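Local atomic coordinates of putative hydrolase (Agrobacterium vitis, PDB entry 3LLC), a protein that probably hydrolyses acyl thioesters and esters, acting as an alpha/beta hydrolase that removes fatty acyl groups such as palmitate from proteins. Residues P147-D152 against G193-M199; I89-L93 against M115-I119. The contacts are given in a common frame with arbitrary orientation. Residue numbers count along the deposited sequence, not the author numbering.

Overall arrangement
Both contacts are largely buried, but they differ in depth and chemistry. Contact 2 is centred about 6 Å from the centre of the chain and packs helix 89-103 on helix 115-128 through apolar and aromatic side chains, without a hydrogen bond between its segments. Contact 1, centred about 14 Å out, joins the start of helix 149-154 to the chain leaving helix 187-195, and relies on carboxylates, a salt bridge and two waters. Their centres are about 10 Å apart and Trp118 connects them: Trp118 NE1 bonds to Asn196 O at 2.9 Å, while its ring packs against Asp148 and Gly193. Asn196 ND2 also reaches Ser90 OG, at 3.0 Å.

Contact 1. Residues P147-D152 against G193-M199; sequences PDFTSD and GRANRVM. With EDO (1,2-ethanediol), chain C; EDO (1,2-ethanediol), chain D.
This is a polar, water-assisted contact in which the turn after strand 136-143 and the start of helix 149-154 hold the chain leaving helix 187-195. Asp148, in a left-handed backbone conformation (phi/psi 54/34) at the N-cap position, makes the central link, its CA 5.3 Å from that of Arg197. With chi1 m, its carboxylate takes two successive backbone amides: Val198 N donates to Asp148 OD1 and Met199 N to Asp148 OD2, both at 2.8 Å. Its own helix is left uncapped by that side chain.

Farther along, the extended Arg197 side chain (chi1 to chi3 all t) brings its guanidinium to Asp152, whose OD1 forms a salt bridge with Arg197 NH2 at 3.0 Å; the hydrogen bond within it is weak. Ser151 OG donates to Asp152 OD1 (2.8 Å) and lies over one face of the Arg197 guanidinium. Water 1 donates to Asp148 OD2 and Asp152 OD2, each 2.7 Å away, and accepts from Arg197 NE at 3.0 Å. Water 2 bridges Ser151 OG (2.8 Å) and Gly193 O (3.0 Å). Thr150 OG1 sits 3.4 Å from Gly193 CA, where a CB would clash. Pro147 CB lies 3.8 Å from Val198 CG2, and Pro147 CG 3.9 Å from CE of selenomethionine Met199. Two 1,2-ethanediols, probably from the crystallisation liquor, bond to Val198 O (from O2, 2.7 Å) and, weakly, to Ala195 O and Arg197 O.

Helices 149-154 and 187-195 lie near the two ends of the insertion between strands 136-143 and 209-214, the usual place for an alpha/beta-hydrolase cap; the contact ties the ends of this probable lid together.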
loop_
_atom_site.group_PDB
_atom_site.type_symbol
_atom_site.label_atom_id
_atom_site.label_comp_id
_atom_site.label_asym_id
_atom_site.label_seq_id
_atom_site.Cartn_x
_atom_site.Cartn_y
_atom_site.Cartn_z
ATOM N N PRO A 147 8.408 -1.470 2.682
ATOM C CA PRO A 147 8.802 -2.776 2.108
ATOM C C PRO A 147 9.569 -3.623 3.107
ATOM O O PRO A 147 10.388 -3.103 3.860
ATOM C CB PRO A 147 9.727 -2.373 0.920
ATOM C CG PRO A 147 10.269 -1.005 1.306
ATOM C CD PRO A 147 9.064 -0.343 2.011
ATOM N N ASP A 148 9.338 -4.944 3.075
ATOM C CA ASP A 148 10.093 -5.917 3.854
ATOM C C ASP A 148 10.090 -5.574 5.351
ATOM O O ASP A 148 11.051 -5.879 6.047
ATOM C CB ASP A 148 11.537 -6.026 3.357
ATOM C CG ASP A 148 11.618 -6.292 1.829
ATOM O OD1 ASP A 148 10.548 -6.651 1.248
ATOM O OD2 ASP A 148 12.741 -6.159 1.264
ATOM N N PHE A 149 8.990 -4.996 5.838
ATOM C CA PHE A 149 8.973 -4.570 7.245
ATOM C C PHE A 149 9.125 -5.735 8.218
ATOM O O PHE A 149 9.713 -5.577 9.309
ATOM C CB PHE A 149 7.781 -3.620 7.578
ATOM C CG PHE A 149 6.431 -4.283 7.739
ATOM C CD1 PHE A 149 6.110 -5.022 8.857
ATOM C CD2 PHE A 149 5.422 -4.063 6.787
ATOM C CE1 PHE A 149 4.835 -5.581 8.991
ATOM C CE2 PHE A 149 4.157 -4.629 6.934
ATOM C CZ PHE A 149 3.872 -5.366 8.019
ATOM N N THR A 150 8.604 -6.916 7.865
ATOM C CA THR A 150 8.669 -8.071 8.776
ATOM C C THR A 150 10.115 -8.501 9.018
ATOM O O THR A 150 10.515 -8.701 10.157
ATOM C CB THR A 150 7.800 -9.267 8.282
ATOM O OG1 THR A 150 8.266 -9.682 6.983
ATOM C CG2 THR A 150 6.316 -8.870 8.207
ATOM N N SER A 151 10.931 -8.598 7.958
ATOM C CA SER A 151 12.289 -9.050 8.101
ATOM C C SER A 151 13.260 -7.918 8.500
ATOM O O SER A 151 14.269 -8.173 9.198
ATOM C CB SER A 151 12.801 -9.723 6.797
ATOM O OG SER A 151 12.730 -8.839 5.695
ATOM N N ASP A 152 12.983 -6.713 8.066
ATOM C CA ASP A 152 13.960 -5.607 8.189
ATOM C C ASP A 152 13.705 -4.685 9.380
ATOM O O ASP A 152 14.656 -4.136 9.899
ATOM C CB ASP A 152 14.017 -4.754 6.921
ATOM C CG ASP A 152 14.544 -5.520 5.701
ATOM O OD1 ASP A 152 14.615 -6.768 5.741
ATOM O OD2 ASP A 152 14.832 -4.838 4.686
ATOM N N GLY A 193 5.975 -12.777 4.993
ATOM C CA GLY A 193 6.654 -11.564 4.634
ATOM C C GLY A 193 7.970 -11.856 3.891
ATOM O O GLY A 193 8.342 -11.094 2.989
ATOM N N ARG A 194 8.627 -12.957 4.221
ATOM C CA ARG A 194 9.861 -13.366 3.534
ATOM C C ARG A 194 9.575 -13.875 2.105
ATOM O O ARG A 194 10.418 -13.696 1.195
ATOM C CB ARG A 194 10.681 -14.376 4.356
ATOM C CG ARG A 194 11.580 -13.669 5.398
ATOM C CD ARG A 194 12.232 -14.667 6.385
ATOM N NE ARG A 194 13.182 -13.956 7.257
ATOM C CZ ARG A 194 14.467 -13.739 6.989
ATOM N NH1 ARG A 194 15.020 -14.196 5.866
ATOM N NH2 ARG A 194 15.230 -13.088 7.870
ATOM N N ALA A 195 8.415 -14.508 1.917
ATOM C CA ALA A 195 7.951 -14.899 0.566
ATOM C C ALA A 195 7.811 -13.675 -0.341
ATOM O O ALA A 195 7.979 -13.783 -1.529
ATOM C CB ALA A 195 6.634 -15.701 0.609
ATOM N N ASN A 196 7.523 -12.505 0.219
ATOM C CA ASN A 196 7.316 -11.265 -0.530
ATOM C C ASN A 196 8.457 -10.224 -0.446
ATOM O O ASN A 196 8.282 -9.029 -0.770
ATOM C CB ASN A 196 5.991 -10.633 -0.060
ATOM C CG ASN A 196 4.788 -11.423 -0.511
ATOM O OD1 ASN A 196 4.352 -11.270 -1.659
ATOM N ND2 ASN A 196 4.221 -12.283 0.388
ATOM N N ARG A 197 9.641 -10.670 -0.012
ATOM C CA ARG A 197 10.739 -9.748 0.205
ATOM C C ARG A 197 11.154 -9.151 -1.154
ATOM O O ARG A 197 11.437 -9.908 -2.104
ATOM C CB ARG A 197 11.918 -10.466 0.870
ATOM C CG ARG A 197 12.995 -9.544 1.459
ATOM C CD ARG A 197 14.075 -10.353 2.190
ATOM N NE ARG A 197 14.848 -9.492 3.091
ATOM C CZ ARG A 197 15.666 -9.924 4.044
ATOM N NH1 ARG A 197 15.883 -11.218 4.231
ATOM N NH2 ARG A 197 16.285 -9.030 4.824
ATOM N N VAL A 198 11.174 -7.835 -1.237
ATOM C CA VAL A 198 11.497 -7.118 -2.507
ATOM C C VAL A 198 12.890 -6.496 -2.590
ATOM O O VAL A 198 13.402 -6.289 -3.717
ATOM C CB VAL A 198 10.397 -6.067 -2.891
ATOM C CG1 VAL A 198 9.054 -6.744 -3.119
ATOM C CG2 VAL A 198 10.260 -4.912 -1.860
HETATM N N MSE A 199 13.538 -6.212 -1.438
HETATM C CA MSE A 199 14.852 -5.561 -1.430
HETATM C C MSE A 199 16.056 -6.504 -1.264
HETATM O O MSE A 199 17.150 -6.047 -0.956
HETATM C CB MSE A 199 14.885 -4.410 -0.393
HETATM C CG MSE A 199 13.845 -3.315 -0.678
HETATM SE SE MSE A 199 14.086 -1.721 0.473
HETATM C CE MSE A 199 13.708 -2.657 2.155
HETATM C C1 EDO C . 14.211 -8.888 -6.891
HETATM O O1 EDO C . 14.886 -9.204 -5.676
HETATM C C2 EDO C . 13.585 -7.525 -6.707
HETATM O O2 EDO C . 12.480 -7.688 -5.855
HETATM C C1 EDO D . 9.144 -11.826 -4.082
HETATM O O1 EDO D . 8.212 -12.764 -4.666
HETATM C C2 EDO D . 9.195 -10.534 -4.879
HETATM O O2 EDO D . 10.518 -10.250 -5.329
HETATM O O HOH W 1 14.977 -6.571 2.668
HETATM O O HOH W 2 10.401 -9.266 4.217
#

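Contact 2. Residues I89-L93 against M115-I119; sequences ISRWL and MGGWI
Just behind the probable nucleophile elbow, the first turn of helix 115-128 packs against the first turn of helix 89-103. The two short helical segments cross at -72°, their axes 10.6 Å apart, with Leu93 and Ile119 closest in register (CA to CA 5.8 Å). Ile89 (m, m) points into the gap: its CD1 lies 3.7 Å from Trp118 CE3 and 3.9 Å from SE of selenomethionine Met115. Its CG1 makes a CH-pi contact over the face of the Trp118 six-membered ring, 3.9 Å from the centroid and 18° off the normal.

Met115 extends (chi1 and chi2 t) to place SE 3.5 Å from Trp92 CE3, an oblique Met-aromatic contact. Gly116 belongs to the GxSxG pattern, in which Ser114 is the likely nucleophile; in the alpha/beta-hydrolase fold this tight turn joins strand 107-113 to helix 115-128, while helix 89-103 leads into that strand.

Ile119 fills the space between Trp92 and Leu93, with CD1 3.8 Å from Trp92 CB and CG2 3.9 Å from Leu93 CA and 4.0 Å from Leu93 CD1. No hydrogen bond crosses the interface: both indole nitrogens turn to backbone oxygens outside it, Trp92 NE1 to Ser75 O and Trp118 NE1 to Asn196 O. On Met115, the backbone N bonds to a tetraethylene glycol, probably from the crystallisation liquor, lying beside the putative active site.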
loop_
_atom_site.group_PDB
_atom_site.type_symbol
_atom_site.label_atom_id
_atom_site.label_comp_id
_atom_site.label_asym_id
_atom_site.label_seq_id
_atom_site.Cartn_x
_atom_site.Cartn_y
_atom_site.Cartn_z
ATOM N N ILE A 89 0.676 -10.544 3.642
ATOM C CA ILE A 89 1.066 -9.796 2.467
ATOM C C ILE A 89 0.579 -10.513 1.187
ATOM O O ILE A 89 0.023 -9.838 0.292
ATOM C CB ILE A 89 2.578 -9.498 2.420
ATOM C CG1 ILE A 89 3.053 -8.688 3.652
ATOM C CG2 ILE A 89 2.949 -8.723 1.171
ATOM C CD1 ILE A 89 2.444 -7.341 3.765
ATOM N N SER A 90 0.777 -11.829 1.083
ATOM C CA SER A 90 0.308 -12.553 -0.109
ATOM C C SER A 90 -1.206 -12.391 -0.361
ATOM O O SER A 90 -1.639 -12.174 -1.514
ATOM C CB SER A 90 0.671 -14.035 -0.071
ATOM O OG SER A 90 2.079 -14.240 -0.152
ATOM N N ARG A 91 -2.027 -12.545 0.693
ATOM C CA ARG A 91 -3.490 -12.431 0.548
ATOM C C ARG A 91 -3.944 -11.011 0.205
ATOM O O ARG A 91 -4.863 -10.814 -0.616
ATOM C CB ARG A 91 -4.234 -12.931 1.815
ATOM C CG ARG A 91 -4.308 -14.442 1.872
ATOM C CD ARG A 91 -4.738 -14.967 3.209
ATOM N NE ARG A 91 -6.051 -14.532 3.699
ATOM C CZ ARG A 91 -7.227 -15.095 3.397
ATOM N NH1 ARG A 91 -7.324 -16.097 2.523
ATOM N NH2 ARG A 91 -8.335 -14.632 3.972
ATOM N N TRP A 92 -3.299 -10.012 0.822
ATOM C CA TRP A 92 -3.662 -8.612 0.600
ATOM C C TRP A 92 -3.207 -8.136 -0.791
ATOM O O TRP A 92 -3.915 -7.382 -1.454
ATOM C CB TRP A 92 -3.102 -7.727 1.731
ATOM C CG TRP A 92 -3.814 -8.000 3.072
ATOM C CD1 TRP A 92 -5.120 -8.335 3.236
ATOM C CD2 TRP A 92 -3.257 -7.919 4.414
ATOM N NE1 TRP A 92 -5.426 -8.482 4.581
ATOM C CE2 TRP A 92 -4.309 -8.225 5.320
ATOM C CE3 TRP A 92 -1.993 -7.632 4.924
ATOM C CZ2 TRP A 92 -4.126 -8.231 6.718
ATOM C CZ3 TRP A 92 -1.805 -7.662 6.312
ATOM C CH2 TRP A 92 -2.863 -7.974 7.183
ATOM N N LEU A 93 -2.078 -8.661 -1.260
ATOM C CA LEU A 93 -1.647 -8.439 -2.635
ATOM C C LEU A 93 -2.629 -9.075 -3.623
ATOM O O LEU A 93 -2.975 -8.449 -4.637
ATOM C CB LEU A 93 -0.237 -9.019 -2.851
ATOM C CG LEU A 93 0.268 -9.090 -4.307
ATOM C CD1 LEU A 93 0.408 -7.651 -4.927
ATOM C CD2 LEU A 93 1.662 -9.835 -4.343
HETATM N N MSE A 115 2.531 -0.064 4.651
HETATM C CA MSE A 115 2.429 -1.432 4.076
HETATM C C MSE A 115 1.949 -1.387 2.614
HETATM O O MSE A 115 2.313 -2.244 1.814
HETATM C CB MSE A 115 1.501 -2.325 4.910
HETATM C CG MSE A 115 1.206 -3.678 4.304
HETATM SE SE MSE A 115 -0.008 -4.774 5.345
HETATM C CE MSE A 115 -1.695 -4.062 4.768
ATOM N N GLY A 116 1.104 -0.412 2.282
ATOM C CA GLY A 116 0.564 -0.288 0.932
ATOM C C GLY A 116 1.655 -0.013 -0.113
ATOM O O GLY A 116 1.494 -0.343 -1.292
ATOM N N GLY A 117 2.760 0.607 0.313
ATOM C CA GLY A 117 3.958 0.785 -0.521
ATOM C C GLY A 117 4.658 -0.515 -0.860
ATOM O O GLY A 117 5.147 -0.703 -1.990
ATOM N N TRP A 118 4.688 -1.442 0.103
ATOM C CA TRP A 118 5.216 -2.811 -0.152
ATOM C C TRP A 118 4.324 -3.504 -1.169
ATOM O O TRP A 118 4.810 -4.110 -2.138
ATOM C CB TRP A 118 5.226 -3.622 1.173
ATOM C CG TRP A 118 5.936 -4.973 1.171
ATOM C CD1 TRP A 118 6.532 -5.601 0.130
ATOM C CD2 TRP A 118 6.139 -5.812 2.320
ATOM N NE1 TRP A 118 7.079 -6.808 0.554
ATOM C CE2 TRP A 118 6.844 -6.952 1.895
ATOM C CE3 TRP A 118 5.772 -5.715 3.664
ATOM C CZ2 TRP A 118 7.211 -7.986 2.772
ATOM C CZ3 TRP A 118 6.124 -6.726 4.528
ATOM C CH2 TRP A 118 6.839 -7.854 4.092
ATOM N N ILE A 119 3.014 -3.434 -0.940
ATOM C CA ILE A 119 2.075 -4.108 -1.837
ATOM C C ILE A 119 2.144 -3.474 -3.248
ATOM O O ILE A 119 2.111 -4.205 -4.241
ATOM C CB ILE A 119 0.639 -4.178 -1.218
ATOM C CG1 ILE A 119 0.673 -5.021 0.074
ATOM C CG2 ILE A 119 -0.395 -4.769 -2.216
ATOM C CD1 ILE A 119 -0.614 -4.975 0.881
#